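Local coordinates for protein carbohydrate esterase family 2 (CE2) (Chaetomium olivicolor, PDB 4XVH) that probably removes acetyl groups from xylan or related plant cell-wall polysaccharides as an SGNH-type esterase joined to a beta-sandwich carbohydrate-binding domain, at residues Asn215-Leu220 against Asp268-Thr273. Numbering follows the deposited sequence.
Sequences NDFGYL and DAQKTT. With PEU (2,5,8,11,14,17,20,23,26,29,32,35,38,41,44,47,50,53,56,59,62,65,68,71,74,77,80-heptacosaoxadooctacontan-82-ol), chain C.
Phe217 turns the CD2-CE2 edge of its ring to the first turn of helix 270-285, where its CD2 comes within 4.1 Å of Gln270 CB and its CE2 within 3.9 Å of Thr273 CG2. The threonine methyl sits at the ring edge, near the ring plane, carried there by a torsion that sets CG2 anti to the backbone N. Its hydroxyl turns back to its own helix: Thr273 OG1 donates to Ala269 O over 2.8 Å, from above the carbonyl plane, and the same oxygen also accepts from Thr273 N. One residue thus offers carbon to the aromatic ring and closes the first helical turn.

Gln270 slides past Phe217 in the opposite direction, its amide plane 80° from the ring. The chain runs extended past CG, and the amide at its end gives NE2 to Phe217 O at 3.0 Å, a weak bond bent to 124°. The same nitrogen lies at the edge of the Tyr219 ring, 3.6 Å from CE1. Tyr219 and Asp268 meet tip to tip, with ring and carboxylate planes 68° apart; Tyr219 OH donates to Asp268 OD2, though the modelled 2.4 Å is doubtfully short. Thr265 OG1 bonds the same oxygen, a second partner for the carboxylate.

At the other end of segment 215-220, Asn215 ND2 bonds the bound polyether oxygen OAW at 2.9 Å and also Lys164 O. Phe217 and Tyr219 thus pack helix 214-217 and the loop leaving it against helix 270-285, while Asn215 enters the ligand pocket; it fits the asparagine of the GxND block III signature of SGNH hydrolases, and probably helps form the oxyanion hole, as in relatives.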
loop_
_atom_site.group_PDB
_atom_site.type_symbol
_atom_site.label_atom_id
_atom_site.label_comp_id
_atom_site.label_asym_id
_atom_site.label_seq_id
_atom_site.Cartn_x
_atom_site.Cartn_y
_atom_site.Cartn_z
ATOM N N ASN A 215 11.748 -9.514 2.070
ATOM C CA ASN A 215 11.543 -10.776 2.788
ATOM C C ASN A 215 12.169 -11.997 2.102
ATOM O O ASN A 215 12.686 -12.907 2.780
ATOM C CB ASN A 215 10.037 -10.982 3.003
ATOM C CG ASN A 215 9.447 -9.897 3.904
ATOM O OD1 ASN A 215 9.903 -9.717 5.021
ATOM N ND2 ASN A 215 8.496 -9.137 3.393
ATOM N N ASP A 216 12.145 -12.020 0.772
ATOM C CA ASP A 216 12.684 -13.166 0.036
ATOM C C ASP A 216 14.173 -13.356 0.344
ATOM O O ASP A 216 14.688 -14.488 0.464
ATOM C CB ASP A 216 12.478 -12.971 -1.481
ATOM C CG ASP A 216 11.016 -12.733 -1.840
ATOM O OD1 ASP A 216 10.492 -11.676 -1.455
ATOM O OD2 ASP A 216 10.398 -13.614 -2.480
ATOM N N PHE A 217 14.870 -12.228 0.470
ATOM C CA PHE A 217 16.317 -12.270 0.648
ATOM C C PHE A 217 16.748 -12.652 2.065
ATOM O O PHE A 217 17.866 -13.096 2.281
ATOM C CB PHE A 217 16.917 -10.931 0.234
ATOM C CG PHE A 217 17.340 -10.908 -1.214
ATOM C CD1 PHE A 217 16.414 -10.708 -2.223
ATOM C CD2 PHE A 217 18.650 -11.115 -1.560
ATOM C CE1 PHE A 217 16.822 -10.707 -3.563
ATOM C CE2 PHE A 217 19.055 -11.108 -2.887
ATOM C CZ PHE A 217 18.136 -10.893 -3.878
ATOM N N GLY A 218 15.862 -12.509 3.034
ATOM C CA GLY A 218 16.208 -12.944 4.386
ATOM C C GLY A 218 16.510 -14.429 4.450
ATOM O O GLY A 218 15.756 -15.229 3.879
ATOM N N TYR A 219 17.588 -14.814 5.146
ATOM C CA TYR A 219 17.924 -16.231 5.244
ATOM C C TYR A 219 18.717 -16.596 6.508
ATOM O O TYR A 219 18.672 -17.755 6.957
ATOM C CB TYR A 219 18.724 -16.676 4.009
ATOM C CG TYR A 219 20.184 -16.244 4.057
ATOM C CD1 TYR A 219 20.593 -15.012 3.549
ATOM C CD2 TYR A 219 21.137 -17.061 4.634
ATOM C CE1 TYR A 219 21.920 -14.619 3.627
ATOM C CE2 TYR A 219 22.461 -16.681 4.719
ATOM C CZ TYR A 219 22.850 -15.468 4.222
ATOM O OH TYR A 219 24.175 -15.135 4.325
ATOM N N LEU A 220 19.449 -15.627 7.057
ATOM C CA LEU A 220 20.513 -15.931 8.024
ATOM C C LEU A 220 20.028 -16.768 9.195
ATOM O O LEU A 220 19.100 -16.377 9.903
ATOM C CB LEU A 220 21.142 -14.639 8.545
ATOM C CG LEU A 220 22.253 -14.866 9.584
ATOM C CD1 LEU A 220 23.503 -15.408 8.917
ATOM C CD2 LEU A 220 22.517 -13.563 10.336
ATOM N N ASP A 268 27.372 -11.860 0.542
ATOM C CA ASP A 268 25.996 -11.965 0.080
ATOM C C ASP A 268 25.652 -10.862 -0.911
ATOM O O ASP A 268 24.815 -11.070 -1.787
ATOM C CB ASP A 268 25.017 -11.891 1.254
ATOM C CG ASP A 268 24.904 -13.203 2.026
ATOM O OD1 ASP A 268 24.608 -14.256 1.404
ATOM O OD2 ASP A 268 25.095 -13.165 3.266
ATOM N N ALA A 269 26.266 -9.688 -0.741
ATOM C CA ALA A 269 25.954 -8.487 -1.535
ATOM C C ALA A 269 24.474 -8.406 -1.877
ATOM O O ALA A 269 24.104 -8.286 -3.048
ATOM C CB ALA A 269 26.793 -8.458 -2.837
ATOM N N GLN A 270 23.618 -8.475 -0.861
ATOM C CA GLN A 270 22.194 -8.662 -1.109
ATOM C C GLN A 270 21.549 -7.562 -1.996
ATOM O O GLN A 270 20.739 -7.870 -2.899
ATOM C CB GLN A 270 21.449 -8.770 0.231
ATOM C CG GLN A 270 21.774 -10.030 0.999
ATOM C CD GLN A 270 20.706 -10.343 2.019
ATOM O OE1 GLN A 270 20.059 -9.432 2.572
ATOM N NE2 GLN A 270 20.478 -11.628 2.245
ATOM N N LYS A 271 21.913 -6.301 -1.763
ATOM C CA LYS A 271 21.290 -5.187 -2.482
ATOM C C LYS A 271 21.677 -5.175 -3.962
ATOM O O LYS A 271 20.844 -4.999 -4.844
ATOM C CB LYS A 271 21.668 -3.860 -1.837
ATOM C CG LYS A 271 21.030 -2.619 -2.482
ATOM C CD LYS A 271 19.497 -2.727 -2.615
ATOM C CE LYS A 271 18.869 -1.365 -2.981
ATOM N NZ LYS A 271 18.893 -0.440 -1.808
ATOM N N THR A 272 22.958 -5.346 -4.231
ATOM C CA THR A 272 23.409 -5.468 -5.621
ATOM C C THR A 272 22.794 -6.711 -6.276
ATOM O O THR A 272 22.338 -6.652 -7.409
ATOM C CB THR A 272 24.935 -5.520 -5.680
ATOM O OG1 THR A 272 25.439 -4.254 -5.230
ATOM C CG2 THR A 272 25.449 -5.817 -7.107
ATOM N N THR A 273 22.776 -7.835 -5.563
ATOM C CA THR A 273 22.191 -9.069 -6.103
ATOM C C THR A 273 20.705 -8.857 -6.483
ATOM O O THR A 273 20.275 -9.251 -7.579
ATOM C CB THR A 273 22.316 -10.231 -5.106
ATOM O OG1 THR A 273 23.704 -10.470 -4.831
ATOM C CG2 THR A 273 21.719 -11.512 -5.682
HETATM C CAA PEU C . -6.507 -10.293 13.985
HETATM O OAB PEU C . -5.220 -10.625 14.535
HETATM C CAC PEU C . -4.989 -12.085 14.619
HETATM C CAD PEU C . -3.644 -12.658 15.203
HETATM O OAE PEU C . -3.398 -12.273 16.577
HETATM C CAF PEU C . -3.222 -10.833 16.769
HETATM C CAG PEU C . -1.945 -10.107 16.313
HETATM O OAH PEU C . -1.541 -10.229 14.940
HETATM C CAI PEU C . -0.427 -9.340 14.647
HETATM C CAJ PEU C . 0.223 -9.625 13.288
HETATM O OAK PEU C . 1.293 -8.681 13.019
HETATM C CAL PEU C . 2.159 -9.219 11.998
HETATM C CAM PEU C . 3.335 -8.317 11.641
HETATM O OAN PEU C . 4.155 -9.166 10.812
HETATM C CAO PEU C . 5.417 -8.579 10.424
HETATM C CAP PEU C . 6.155 -9.862 10.104
HETATM O OAQ PEU C . 7.525 -10.009 9.653
HETATM C CAR PEU C . 8.591 -9.389 10.440
HETATM C CAS PEU C . 8.869 -7.867 10.356
HETATM O OAT PEU C . 9.304 -7.404 9.015
HETATM C CAU PEU C . 8.349 -7.578 7.925
HETATM C CAV PEU C . 8.920 -7.087 6.578
HETATM O OAW PEU C . 8.042 -7.180 5.428
#